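Local coordinates for ricin B lectin (Clostridium thermocellum, PDB 3VSF), which acts as an exo-beta-1,3-galactanase, probably cleaving galactan from a chain end with its family 43 hydrolase module, and binds galactose through a beta-trefoil lectin module, at residues A[297-302]-A[348-353]; A[68-73]-A[92-97]; A[403-408]-A[444-449]. All blocks are in the same frame, centred on the assembly; numbering follows the deposited sequence.

Contact 1 (A[297-302]-A[348-353])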
ATOM      1  N   GLY A 297     -14.476   5.014 -10.563  1.00 89.09           N
ATOM      2  CA  GLY A 297     -14.992   4.414 -11.779  1.00 89.62           C
ATOM      3  C   GLY A 297     -16.501   4.256 -11.765  1.00 92.55           C
ATOM      4  O   GLY A 297     -17.194   4.894 -10.973  1.00 92.18           O
ATOM      5  N   SER A 298     -17.008   3.400 -12.647  1.00 91.19           N
ATOM      6  CA  SER A 298     -18.446   3.180 -12.767  1.00 92.33           C
ATOM      7  C   SER A 298     -19.010   2.392 -11.587  1.00 93.70           C
ATOM      8  O   SER A 298     -20.113   2.668 -11.115  1.00 91.28           O
ATOM      9  CB  SER A 298     -18.768   2.463 -14.082  1.00 89.92           C
ATOM     10  OG  SER A 298     -18.088   1.223 -14.168  1.00 89.54           O
ATOM     11  N   SER A 299     -18.248   1.410 -11.115  1.00 93.30           N
ATOM     12  CA  SER A 299     -18.680   0.574 -10.001  1.00 92.52           C
ATOM     13  C   SER A 299     -18.621   1.335  -8.679  1.00 94.27           C
ATOM     14  O   SER A 299     -19.557   1.284  -7.880  1.00 95.14           O
ATOM     15  CB  SER A 299     -17.821  -0.690  -9.917  1.00 92.60           C
ATOM     16  OG  SER A 299     -17.845  -1.404 -11.140  1.00 95.88           O
ATOM     17  N   GLY A 300     -17.517   2.040  -8.456  1.00 92.77           N
ATOM     18  CA  GLY A 300     -17.333   2.808  -7.239  1.00 90.07           C
ATOM     19  C   GLY A 300     -15.947   3.413  -7.150  1.00 88.70           C
ATOM     20  O   GLY A 300     -15.362   3.798  -8.162  1.00 90.79           O
ATOM     21  N   THR A 301     -15.416   3.495  -5.935  1.00 86.86           N
ATOM     22  CA  THR A 301     -14.092   4.067  -5.719  1.00 83.18           C
ATOM     23  C   THR A 301     -13.170   3.100  -4.981  1.00 80.56           C
ATOM     24  O   THR A 301     -13.518   2.579  -3.922  1.00 80.63           O
ATOM     25  CB  THR A 301     -14.170   5.390  -4.933  1.00 84.01           C
ATOM     26  OG1 THR A 301     -14.902   6.359  -5.694  1.00 86.64           O
ATOM     27  CG2 THR A 301     -12.776   5.925  -4.649  1.00 81.63           C
ATOM     28  N   SER A 302     -11.993   2.863  -5.553  1.00 80.58           N
ATOM     29  CA  SER A 302     -10.984   2.019  -4.924  1.00 78.81           C
ATOM     30  C   SER A 302      -9.692   2.803  -4.717  1.00 75.16           C
ATOM     31  O   SER A 302      -9.139   3.360  -5.663  1.00 77.23           O
ATOM     32  CB  SER A 302     -10.713   0.774  -5.771  1.00 75.44           C
ATOM     33  OG  SER A 302     -11.881  -0.011  -5.916  1.00 81.40           O
ATOM     34  N   ALA A 348      -9.351   0.615 -14.119  1.00 85.51           N
ATOM     35  CA  ALA A 348      -9.577   2.021 -13.800  1.00 85.91           C
ATOM     36  C   ALA A 348     -10.957   2.508 -14.234  1.00 88.94           C
ATOM     37  O   ALA A 348     -11.554   3.366 -13.583  1.00 88.38           O
ATOM     38  CB  ALA A 348      -8.487   2.886 -14.420  1.00 86.33           C
ATOM     39  N   SER A 349     -11.457   1.956 -15.334  1.00 88.93           N
ATOM     40  CA  SER A 349     -12.762   2.340 -15.860  1.00 88.17           C
ATOM     41  C   SER A 349     -13.879   2.067 -14.855  1.00 89.32           C
ATOM     42  O   SER A 349     -14.713   2.933 -14.592  1.00 89.88           O
ATOM     43  CB  SER A 349     -13.042   1.609 -17.174  1.00 91.86           C
ATOM     44  OG  SER A 349     -12.977   0.204 -17.001  1.00 93.63           O
ATOM     45  N   SER A 350     -13.890   0.862 -14.296  1.00 90.07           N
ATOM     46  CA  SER A 350     -14.925   0.473 -13.344  1.00 92.03           C
ATOM     47  C   SER A 350     -14.614   0.972 -11.935  1.00 89.89           C
ATOM     48  O   SER A 350     -15.506   1.081 -11.095  1.00 90.78           O
ATOM     49  CB  SER A 350     -15.108  -1.047 -13.340  1.00 91.03           C
ATOM     50  OG  SER A 350     -13.911  -1.703 -12.958  1.00 91.85           O
ATOM     51  N   GLY A 351     -13.346   1.278 -11.684  1.00 89.05           N
ATOM     52  CA  GLY A 351     -12.915   1.712 -10.368  1.00 88.34           C
ATOM     53  C   GLY A 351     -12.772   0.539  -9.419  1.00 82.10           C
ATOM     54  O   GLY A 351     -13.240   0.587  -8.281  1.00 79.76           O
ATOM     55  N   ILE A 352     -12.126  -0.521  -9.892  1.00 82.17           N
ATOM     56  CA  ILE A 352     -11.958  -1.735  -9.103  1.00 82.70           C
ATOM     57  C   ILE A 352     -10.500  -2.170  -9.027  1.00 82.56           C
ATOM     58  O   ILE A 352      -9.830  -2.314 -10.049  1.00 85.46           O
ATOM     59  CB  ILE A 352     -12.793  -2.899  -9.674  1.00 83.28           C
ATOM     60  CG1 ILE A 352     -14.285  -2.570  -9.610  1.00 85.57           C
ATOM     61  CG2 ILE A 352     -12.497  -4.186  -8.921  1.00 84.90           C
ATOM     62  CD1 ILE A 352     -15.175  -3.661 -10.166  1.00 87.41           C
ATOM     63  N   ILE A 353     -10.014  -2.379  -7.806  1.00 79.25           N
ATOM     64  CA  ILE A 353      -8.660  -2.874  -7.593  1.00 78.84           C
ATOM     65  C   ILE A 353      -8.691  -4.120  -6.714  1.00 74.92           C
ATOM     66  O   ILE A 353      -8.997  -4.042  -5.523  1.00 73.94           O
ATOM     67  CB  ILE A 353      -7.760  -1.810  -6.936  1.00 77.57           C
ATOM     68  CG1 ILE A 353      -7.866  -0.480  -7.686  1.00 77.15           C
ATOM     69  CG2 ILE A 353      -6.316  -2.289  -6.888  1.00 72.35           C
ATOM     70  CD1 ILE A 353      -7.056   0.639  -7.066  1.00 74.72           C
TER

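Contact 2 (A[68-73]-A[92-97])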
ATOM      1  N   ASP A  68      -8.802  13.049 -18.352  1.00 89.34           N
ATOM      2  CA  ASP A  68      -8.991  11.655 -18.735  1.00 91.10           C
ATOM      3  C   ASP A  68      -7.753  10.816 -18.443  1.00 91.42           C
ATOM      4  O   ASP A  68      -7.697   9.639 -18.798  1.00 91.11           O
ATOM      5  CB  ASP A  68      -9.341  11.554 -20.221  1.00 92.42           C
ATOM      6  CG  ASP A  68     -10.524  12.424 -20.603  1.00 94.74           C
ATOM      7  OD1 ASP A  68     -11.388  12.672 -19.736  1.00 94.90           O
ATOM      8  OD2 ASP A  68     -10.590  12.858 -21.773  1.00 93.90           O
ATOM      9  N   TYR A  69      -6.763  11.418 -17.791  1.00 89.42           N
ATOM     10  CA  TYR A  69      -5.491  10.741 -17.563  1.00 87.62           C
ATOM     11  C   TYR A  69      -5.052  10.727 -16.102  1.00 84.98           C
ATOM     12  O   TYR A  69      -5.336  11.652 -15.341  1.00 85.52           O
ATOM     13  CB  TYR A  69      -4.391  11.376 -18.418  1.00 87.34           C
ATOM     14  CG  TYR A  69      -4.609  11.246 -19.907  1.00 91.55           C
ATOM     15  CD1 TYR A  69      -4.145  10.137 -20.601  1.00 91.59           C
ATOM     16  CD2 TYR A  69      -5.273  12.235 -20.620  1.00 92.67           C
ATOM     17  CE1 TYR A  69      -4.338  10.014 -21.963  1.00 94.78           C
ATOM     18  CE2 TYR A  69      -5.471  12.121 -21.984  1.00 93.51           C
ATOM     19  CZ  TYR A  69      -5.002  11.008 -22.650  1.00 95.83           C
ATOM     20  OH  TYR A  69      -5.197  10.889 -24.007  1.00 95.05           O
ATOM     21  N   TYR A  70      -4.356   9.661 -15.722  1.00 82.80           N
ATOM     22  CA  TYR A  70      -3.685   9.590 -14.433  1.00 80.82           C
ATOM     23  C   TYR A  70      -2.205   9.879 -14.646  1.00 79.04           C
ATOM     24  O   TYR A  70      -1.541   9.204 -15.432  1.00 78.92           O
ATOM     25  CB  TYR A  70      -3.858   8.206 -13.803  1.00 81.70           C
ATOM     26  CG  TYR A  70      -5.256   7.918 -13.301  1.00 80.70           C
ATOM     27  CD1 TYR A  70      -5.626   8.234 -12.001  1.00 79.64           C
ATOM     28  CD2 TYR A  70      -6.202   7.324 -14.124  1.00 80.93           C
ATOM     29  CE1 TYR A  70      -6.901   7.972 -11.536  1.00 80.53           C
ATOM     30  CE2 TYR A  70      -7.481   7.058 -13.669  1.00 82.55           C
ATOM     31  CZ  TYR A  70      -7.825   7.384 -12.374  1.00 82.95           C
ATOM     32  OH  TYR A  70      -9.097   7.121 -11.915  1.00 83.06           O
ATOM     33  N   TYR A  71      -1.691  10.888 -13.951  1.00 77.44           N
ATOM     34  CA  TYR A  71      -0.297  11.282 -14.110  1.00 77.00           C
ATOM     35  C   TYR A  71       0.572  10.796 -12.954  1.00 74.72           C
ATOM     36  O   TYR A  71       0.258  11.026 -11.786  1.00 72.26           O
ATOM     37  CB  TYR A  71      -0.180  12.800 -14.269  1.00 77.44           C
ATOM     38  CG  TYR A  71      -0.800  13.321 -15.547  1.00 81.47           C
ATOM     39  CD1 TYR A  71      -2.113  13.770 -15.571  1.00 81.98           C
ATOM     40  CD2 TYR A  71      -0.073  13.360 -16.729  1.00 83.34           C
ATOM     41  CE1 TYR A  71      -2.686  14.245 -16.737  1.00 85.19           C
ATOM     42  CE2 TYR A  71      -0.635  13.834 -17.899  1.00 84.00           C
ATOM     43  CZ  TYR A  71      -1.943  14.276 -17.898  1.00 85.62           C
ATOM     44  OH  TYR A  71      -2.508  14.748 -19.060  1.00 84.98           O
ATOM     45  N   TRP A  72       1.665  10.123 -13.294  1.00 74.83           N
ATOM     46  CA  TRP A  72       2.578   9.575 -12.299  1.00 75.91           C
ATOM     47  C   TRP A  72       3.905  10.327 -12.310  1.00 74.93           C
ATOM     48  O   TRP A  72       4.671  10.244 -13.271  1.00 74.92           O
ATOM     49  CB  TRP A  72       2.810   8.085 -12.564  1.00 74.75           C
ATOM     50  CG  TRP A  72       3.723   7.416 -11.577  1.00 72.21           C
ATOM     51  CD1 TRP A  72       4.225   7.951 -10.427  1.00 75.32           C
ATOM     52  CD2 TRP A  72       4.245   6.084 -11.660  1.00 71.73           C
ATOM     53  NE1 TRP A  72       5.027   7.036  -9.789  1.00 75.23           N
ATOM     54  CE2 TRP A  72       5.055   5.881 -10.526  1.00 73.54           C
ATOM     55  CE3 TRP A  72       4.106   5.044 -12.584  1.00 74.38           C
ATOM     56  CZ2 TRP A  72       5.721   4.681 -10.289  1.00 76.09           C
ATOM     57  CZ3 TRP A  72       4.768   3.853 -12.347  1.00 74.64           C
ATOM     58  CH2 TRP A  72       5.566   3.682 -11.211  1.00 74.99           C
ATOM     59  N   TYR A  73       4.172  11.062 -11.236  1.00 72.60           N
ATOM     60  CA  TYR A  73       5.420  11.803 -11.111  1.00 73.98           C
ATOM     61  C   TYR A  73       6.381  11.068 -10.185  1.00 73.80           C
ATOM     62  O   TYR A  73       5.960  10.254  -9.364  1.00 75.31           O
ATOM     63  CB  TYR A  73       5.156  13.210 -10.579  1.00 75.12           C
ATOM     64  CG  TYR A  73       4.123  13.984 -11.366  1.00 77.46           C
ATOM     65  CD1 TYR A  73       4.475  14.682 -12.513  1.00 79.03           C
ATOM     66  CD2 TYR A  73       2.795  14.019 -10.961  1.00 76.01           C
ATOM     67  CE1 TYR A  73       3.534  15.392 -13.236  1.00 78.66           C
ATOM     68  CE2 TYR A  73       1.847  14.725 -11.677  1.00 77.36           C
ATOM     69  CZ  TYR A  73       2.222  15.410 -12.812  1.00 79.66           C
ATOM     70  OH  TYR A  73       1.281  16.115 -13.527  1.00 79.92           O
ATOM     71  N   LYS A  92      -4.301   5.931 -18.848  1.00 83.02           N
ATOM     72  CA  LYS A  92      -5.735   5.898 -18.586  1.00 84.73           C
ATOM     73  C   LYS A  92      -6.128   4.609 -17.872  1.00 85.98           C
ATOM     74  O   LYS A  92      -7.081   4.584 -17.092  1.00 82.97           O
ATOM     75  CB  LYS A  92      -6.526   6.019 -19.890  1.00 85.16           C
ATOM     76  CG  LYS A  92      -6.475   7.389 -20.541  1.00 89.76           C
ATOM     77  CD  LYS A  92      -7.336   7.421 -21.796  1.00 90.93           C
ATOM     78  CE  LYS A  92      -7.438   8.825 -22.366  1.00 92.18           C
ATOM     79  NZ  LYS A  92      -8.240   8.862 -23.620  1.00 87.18           N
ATOM     80  N   ASP A  93      -5.387   3.540 -18.146  1.00 85.00           N
ATOM     81  CA  ASP A  93      -5.702   2.223 -17.603  1.00 80.48           C
ATOM     82  C   ASP A  93      -4.951   1.947 -16.302  1.00 79.98           C
ATOM     83  O   ASP A  93      -5.256   0.987 -15.595  1.00 80.92           O
ATOM     84  CB  ASP A  93      -5.385   1.136 -18.631  1.00 81.58           C
ATOM     85  CG  ASP A  93      -3.896   0.912 -18.800  1.00 81.58           C
ATOM     86  OD1 ASP A  93      -3.394  -0.124 -18.318  1.00 82.77           O
ATOM     87  OD2 ASP A  93      -3.225   1.772 -19.408  1.00 85.16           O
ATOM     88  N   LEU A  94      -3.967   2.790 -16.002  1.00 79.53           N
ATOM     89  CA  LEU A  94      -3.188   2.682 -14.768  1.00 76.48           C
ATOM     90  C   LEU A  94      -2.194   1.520 -14.762  1.00 76.80           C
ATOM     91  O   LEU A  94      -1.571   1.237 -13.739  1.00 77.04           O
ATOM     92  CB  LEU A  94      -4.106   2.600 -13.544  1.00 75.52           C
ATOM     93  CG  LEU A  94      -4.680   3.922 -13.031  1.00 77.76           C
ATOM     94  CD1 LEU A  94      -5.717   3.678 -11.945  1.00 77.59           C
ATOM     95  CD2 LEU A  94      -3.564   4.820 -12.517  1.00 77.55           C
ATOM     96  N   VAL A  95      -2.045   0.852 -15.902  1.00 76.75           N
ATOM     97  CA  VAL A  95      -1.094  -0.251 -16.016  1.00 77.00           C
ATOM     98  C   VAL A  95      -0.076   0.007 -17.124  1.00 78.45           C
ATOM     99  O   VAL A  95       1.115  -0.259 -16.956  1.00 79.71           O
ATOM    100  CB  VAL A  95      -1.805  -1.598 -16.261  1.00 80.28           C
ATOM    101  CG1 VAL A  95      -0.786  -2.711 -16.465  1.00 78.67           C
ATOM    102  CG2 VAL A  95      -2.735  -1.925 -15.102  1.00 79.55           C
ATOM    103  N   ASN A  96      -0.549   0.524 -18.253  1.00 79.68           N
ATOM    104  CA  ASN A  96       0.330   0.886 -19.361  1.00 83.21           C
ATOM    105  C   ASN A  96       0.696   2.364 -19.321  1.00 82.61           C
ATOM    106  O   ASN A  96      -0.148   3.229 -19.557  1.00 81.96           O
ATOM    107  CB  ASN A  96      -0.316   0.540 -20.703  1.00 82.56           C
ATOM    108  CG  ASN A  96      -0.578  -0.944 -20.859  1.00 81.84           C
ATOM    109  OD1 ASN A  96       0.319  -1.712 -21.211  1.00 80.45           O
ATOM    110  ND2 ASN A  96      -1.813  -1.357 -20.600  1.00 78.62           N
ATOM    111  N   TRP A  97       1.961   2.650 -19.030  1.00 81.69           N
ATOM    112  CA  TRP A  97       2.404   4.024 -18.827  1.00 83.55           C
ATOM    113  C   TRP A  97       3.209   4.577 -19.997  1.00 86.15           C
ATOM    114  O   TRP A  97       4.040   3.883 -20.580  1.00 85.96           O
ATOM    115  CB  TRP A  97       3.203   4.135 -17.528  1.00 81.43           C
ATOM    116  CG  TRP A  97       2.367   3.871 -16.321  1.00 80.78           C
ATOM    117  CD1 TRP A  97       2.248   2.692 -15.645  1.00 78.77           C
ATOM    118  CD2 TRP A  97       1.510   4.804 -15.658  1.00 80.64           C
ATOM    119  NE1 TRP A  97       1.376   2.838 -14.593  1.00 80.14           N
ATOM    120  CE2 TRP A  97       0.909   4.126 -14.579  1.00 79.80           C
ATOM    121  CE3 TRP A  97       1.198   6.151 -15.866  1.00 81.44           C
ATOM    122  CZ2 TRP A  97       0.014   4.748 -13.714  1.00 78.96           C
ATOM    123  CZ3 TRP A  97       0.308   6.766 -15.007  1.00 81.41           C
ATOM    124  CH2 TRP A  97      -0.275   6.064 -13.945  1.00 81.11           C
TER

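Contact 3 (A[403-408]-A[444-449])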
ATOM      1  N   VAL A 403      -3.757 -20.532  -5.066  1.00 65.09           N
ATOM      2  CA  VAL A 403      -2.701 -19.711  -5.646  1.00 65.77           C
ATOM      3  C   VAL A 403      -1.311 -20.172  -5.213  1.00 68.45           C
ATOM      4  O   VAL A 403      -0.933 -20.023  -4.052  1.00 67.65           O
ATOM      5  CB  VAL A 403      -2.873 -18.230  -5.262  1.00 66.74           C
ATOM      6  CG1 VAL A 403      -1.775 -17.388  -5.894  1.00 70.29           C
ATOM      7  CG2 VAL A 403      -4.246 -17.728  -5.681  1.00 68.08           C
ATOM      8  N   ASP A 404      -0.555 -20.726  -6.156  1.00 70.84           N
ATOM      9  CA  ASP A 404       0.802 -21.188  -5.884  1.00 71.93           C
ATOM     10  C   ASP A 404       1.674 -20.025  -5.410  1.00 70.90           C
ATOM     11  O   ASP A 404       1.606 -18.927  -5.962  1.00 72.63           O
ATOM     12  CB  ASP A 404       1.402 -21.832  -7.137  1.00 70.98           C
ATOM     13  CG  ASP A 404       2.637 -22.660  -6.837  1.00 78.12           C
ATOM     14  OD1 ASP A 404       2.692 -23.826  -7.284  1.00 81.37           O
ATOM     15  OD2 ASP A 404       3.554 -22.149  -6.161  1.00 78.36           O
ATOM     16  N   VAL A 405       2.486 -20.268  -4.387  1.00 68.40           N
ATOM     17  CA  VAL A 405       3.297 -19.210  -3.791  1.00 69.71           C
ATOM     18  C   VAL A 405       4.750 -19.628  -3.576  1.00 72.68           C
ATOM     19  O   VAL A 405       5.440 -19.081  -2.715  1.00 72.73           O
ATOM     20  CB  VAL A 405       2.714 -18.751  -2.442  1.00 65.32           C
ATOM     21  CG1 VAL A 405       1.324 -18.167  -2.637  1.00 65.50           C
ATOM     22  CG2 VAL A 405       2.679 -19.911  -1.457  1.00 64.79           C
ATOM     23  N   GLY A 406       5.213 -20.593  -4.363  1.00 70.40           N
ATOM     24  CA  GLY A 406       6.576 -21.077  -4.238  1.00 71.26           C
ATOM     25  C   GLY A 406       6.657 -22.286  -3.330  1.00 72.54           C
ATOM     26  O   GLY A 406       5.828 -22.457  -2.437  1.00 75.54           O
ATOM     27  N   GLY A 407       7.662 -23.126  -3.554  1.00 72.19           N
ATOM     28  CA  GLY A 407       7.777 -24.371  -2.821  1.00 72.89           C
ATOM     29  C   GLY A 407       6.583 -25.257  -3.118  1.00 77.71           C
ATOM     30  O   GLY A 407       5.971 -25.148  -4.181  1.00 80.99           O
ATOM     31  N   GLY A 408       6.244 -26.133  -2.179  1.00 75.54           N
ATOM     32  CA  GLY A 408       5.095 -27.002  -2.342  1.00 77.87           C
ATOM     33  C   GLY A 408       3.848 -26.415  -1.709  1.00 76.24           C
ATOM     34  O   GLY A 408       2.821 -27.086  -1.600  1.00 77.97           O
ATOM     35  N   ASN A 444       1.522 -18.498   7.936  1.00 56.45           N
ATOM     36  CA  ASN A 444       0.289 -19.067   8.462  1.00 53.80           C
ATOM     37  C   ASN A 444      -0.845 -18.995   7.445  1.00 53.76           C
ATOM     38  O   ASN A 444      -2.002 -19.254   7.773  1.00 56.71           O
ATOM     39  CB  ASN A 444      -0.115 -18.376   9.766  1.00 55.88           C
ATOM     40  CG  ASN A 444      -0.386 -16.896   9.582  1.00 57.59           C
ATOM     41  OD1 ASN A 444       0.212 -16.244   8.726  1.00 58.01           O
ATOM     42  ND2 ASN A 444      -1.291 -16.357  10.390  1.00 58.47           N
ATOM     43  N   GLN A 445      -0.502 -18.636   6.212  1.00 52.60           N
ATOM     44  CA  GLN A 445      -1.470 -18.584   5.123  1.00 50.71           C
ATOM     45  C   GLN A 445      -1.008 -19.452   3.958  1.00 54.04           C
ATOM     46  O   GLN A 445      -1.646 -19.489   2.906  1.00 56.91           O
ATOM     47  CB  GLN A 445      -1.689 -17.142   4.659  1.00 50.56           C
ATOM     48  CG  GLN A 445      -2.240 -16.224   5.736  1.00 52.41           C
ATOM     49  CD  GLN A 445      -2.596 -14.847   5.211  1.00 53.09           C
ATOM     50  OE1 GLN A 445      -2.315 -14.518   4.058  1.00 56.87           O
ATOM     51  NE2 GLN A 445      -3.223 -14.036   6.055  1.00 51.33           N
ATOM     52  N   HIS A 446       0.108 -20.147   4.158  1.00 51.46           N
ATOM     53  CA  HIS A 446       0.636 -21.061   3.151  1.00 57.21           C
ATOM     54  C   HIS A 446       0.331 -22.508   3.525  1.00 60.04           C
ATOM     55  O   HIS A 446       0.572 -22.930   4.657  1.00 59.74           O
ATOM     56  CB  HIS A 446       2.143 -20.864   2.983  1.00 59.91           C
ATOM     57  CG  HIS A 446       2.518 -19.522   2.435  1.00 61.42           C
ATOM     58  ND1 HIS A 446       3.828 -19.133   2.252  1.00 61.69           N
ATOM     59  CD2 HIS A 446       1.756 -18.480   2.029  1.00 58.19           C
ATOM     60  CE1 HIS A 446       3.855 -17.908   1.757  1.00 62.04           C
ATOM     61  NE2 HIS A 446       2.611 -17.489   1.613  1.00 57.83           N
ATOM     62  N   TRP A 447      -0.197 -23.264   2.569  1.00 61.34           N
ATOM     63  CA  TRP A 447      -0.621 -24.637   2.828  1.00 61.29           C
ATOM     64  C   TRP A 447      -0.030 -25.621   1.828  1.00 64.09           C
ATOM     65  O   TRP A 447      -0.039 -25.374   0.622  1.00 65.74           O
ATOM     66  CB  TRP A 447      -2.148 -24.727   2.798  1.00 57.37           C
ATOM     67  CG  TRP A 447      -2.816 -23.813   3.774  1.00 55.56           C
ATOM     68  CD1 TRP A 447      -3.271 -22.551   3.534  1.00 53.17           C
ATOM     69  CD2 TRP A 447      -3.099 -24.089   5.149  1.00 55.32           C
ATOM     70  NE1 TRP A 447      -3.824 -22.023   4.675  1.00 53.28           N
ATOM     71  CE2 TRP A 447      -3.731 -22.948   5.682  1.00 56.15           C
ATOM     72  CE3 TRP A 447      -2.882 -25.190   5.983  1.00 53.96           C
ATOM     73  CZ2 TRP A 447      -4.147 -22.876   7.010  1.00 56.42           C
ATOM     74  CZ3 TRP A 447      -3.295 -25.117   7.300  1.00 51.88           C
ATOM     75  CH2 TRP A 447      -3.921 -23.970   7.799  1.00 52.29           C
ATOM     76  N   LYS A 448       0.478 -26.740   2.335  1.00 63.84           N
ATOM     77  CA  LYS A 448       1.006 -27.792   1.474  1.00 65.27           C
ATOM     78  C   LYS A 448       0.060 -28.987   1.422  1.00 66.21           C
ATOM     79  O   LYS A 448      -0.408 -29.469   2.455  1.00 64.90           O
ATOM     80  CB  LYS A 448       2.391 -28.244   1.943  1.00 67.47           C
ATOM     81  CG  LYS A 448       3.014 -29.312   1.056  1.00 69.45           C
ATOM     82  CD  LYS A 448       4.442 -29.632   1.468  1.00 74.67           C
ATOM     83  CE  LYS A 448       4.493 -30.329   2.817  1.00 75.46           C
ATOM     84  NZ  LYS A 448       5.886 -30.709   3.185  1.00 77.59           N
ATOM     85  N   PHE A 449      -0.217 -29.462   0.212  1.00 68.46           N
ATOM     86  CA  PHE A 449      -1.083 -30.618   0.021  1.00 63.11           C
ATOM     87  C   PHE A 449      -0.267 -31.899  -0.102  1.00 65.16           C
ATOM     88  O   PHE A 449       0.626 -32.001  -0.943  1.00 67.57           O
ATOM     89  CB  PHE A 449      -1.958 -30.433  -1.220  1.00 59.73           C
ATOM     90  CG  PHE A 449      -3.018 -29.381  -1.063  1.00 61.63           C
ATOM     91  CD1 PHE A 449      -4.337 -29.738  -0.841  1.00 62.95           C
ATOM     92  CD2 PHE A 449      -2.695 -28.037  -1.130  1.00 59.56           C
ATOM     93  CE1 PHE A 449      -5.315 -28.772  -0.695  1.00 64.78           C
ATOM     94  CE2 PHE A 449      -3.669 -27.068  -0.984  1.00 59.64           C
ATOM     95  CZ  PHE A 449      -4.981 -27.436  -0.765  1.00 60.52           C
TER

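Contact 1 (A[297-302]-A[348-353])
Two hairpin turns meet here backbone to backbone, with glycine against glycine: Gly297 CA lies 3.7 Å from Gly351 CA. With no side chain on either residue, the turns can close together and bond directly. Ser298 N donates to Ser349 O over 3.0 Å. One residue further on, Ser299 N reaches Ser350 O at 2.8 Å, and Gly300 N adds a weak bond to the same oxygen. The donors are successive amides of the turn that links strands 288-296 and 301-309, a hairpin in the last four-stranded blade of the family 43 beta-propeller. That turn is itself closed by Gly297 N on Gly300 O. The acceptors belong to the neighbouring hairpin of strands 343-347 and 352-355, where Gly351, at positive phi, and Ile352 together face Asp347 as a G1 beta bulge. Asp347 also holds the hydroxyl of Ser350 from within its own hairpin. Further along, Ser302 adds the side-chain hydrogen bond of the contact. Its OG sits beside its own backbone N (chi1 -61°), which brings it 2.8 Å from Gly351 O; the hydroxyl donates from above the carbonyl plane, 39° out of it. Ser302 CB meanwhile rests 3.7 Å from Ile353 CG1, and the isoleucine continues inward onto Val295, Val344 and Ile346. On the outer side the CD1 methyl of Ile352 lies alongside the Ser299 hydroxyl, 3.6 Å from OG.

Contact 2 (A[68-73]-A[92-97])
Lys92 lies over one face of the Tyr69 ring, its CE 3.7 Å from the ring centroid. From CG outward the lysine is fully extended, with CG anti to its carbonyl carbon (chi1 -71°), and this straight methylene chain runs past Asp68 O before crossing the tyrosine towards the hydroxyl end. Arg90 makes a cation-pi contact with the same ring. Deeper in, Leu94 covers one face of Tyr70: CD1 stands 4.1 Å above the plane over the centre of the ring, while Leu94 CD2 touches Tyr70 CG at 3.6 Å. Lys65 adds a cation-pi contact to that tyrosine. The third pair is Trp72 and Trp97, a T-shaped stack in which Trp72 gives its edge to the face of Trp97, planes at 67°. Trp72 has CG anti to its backbone N (chi1 -179°), and both its CB and the CE3 edge of the indole meet the Trp97 ring, CB lying 4.1 Å from the six-membered centroid. Tyr70 O approaches Trp97 at its edge. All this joins the second strand of the first propeller blade to the connection between its third and fourth strands, a loop braced by an Asx motif in which Asp93 OD1 accepts from Asn96 N. No hydrogen bond spans the two segments, so aromatic and CH-pi contacts carry the junction; Lys92 NZ stays 5.0 Å from Asp68 OD2, which may leave a weak electrostatic attraction but is no salt bridge.

Contact 3 (A[403-408]-A[444-449])
The imidazole of His446 has the CG2 methyl of Val405 centred on one face, 3.8 Å above the plane and only 3° off the ring normal. All five ring atoms lie at nearly the same distance from that carbon, as expected of a CH-pi contact centred on the ring. At the ring's edge ND1 is hydrogen-bonded to Arg462 NH1, which should limit its rotation and suggests that ND1 acts as the acceptor. In Val405, CG1 is anti to the carbonyl carbon (chi1 -62°), which leaves CG2 between the backbone N and the carbonyl carbon, facing the ring. The valine stands at the start of a glycine-rich turn joining strands 400-404 and 409-414; an Asx turn shapes its entry, with Gly406 N bonding Asp404 OD2 at 2.9 Å. The facing segment carries Gln445-His446-Trp447, an instance of the Q-x-W signature of the ricin-type beta-trefoil. The middle residue of the signature looks out to Val405, while its neighbours turn to the lectin core and the galactose-site residues. Gln445 NE2 bonds to Asp422, a galactose-binding residue, and Asn444, itself part of the galactose site, has its ND2 on Val423 O. Trp447 points away from the turn, with NE1 on Leu421 O and its ring against Ile412 and Ile459. Beyond the histidine the turn comes back at Gly408, whose carbonyl O lies 3.5 Å from Lys448 CG. There the lysine has CG anti to its backbone N (chi1 -178°), and its chain bends at chi3, carrying the amine away from the turn.

In the fold
Contacts 1 and 2 sit side by side in the family 43 hydrolase module, centres about 14 Å apart, and touch where Ala348 CB rests 3.5 Å from Lys92 O and 3.8 Å from Leu94 CD1. Val295 also links them, touching Ile353 of contact 1 and both Tyr70 and Leu94 of contact 2. This is where the first and last blades of the propeller adjoin, as Trp72 packing on Tyr323 and Trp325 also attests. Contact 3 belongs to the separate lectin module, its centre about 31 Å from that of contact 1 and 34 Å from that of contact 2. It alone includes a galactose-site residue, Asn444; the other two lie away from that site.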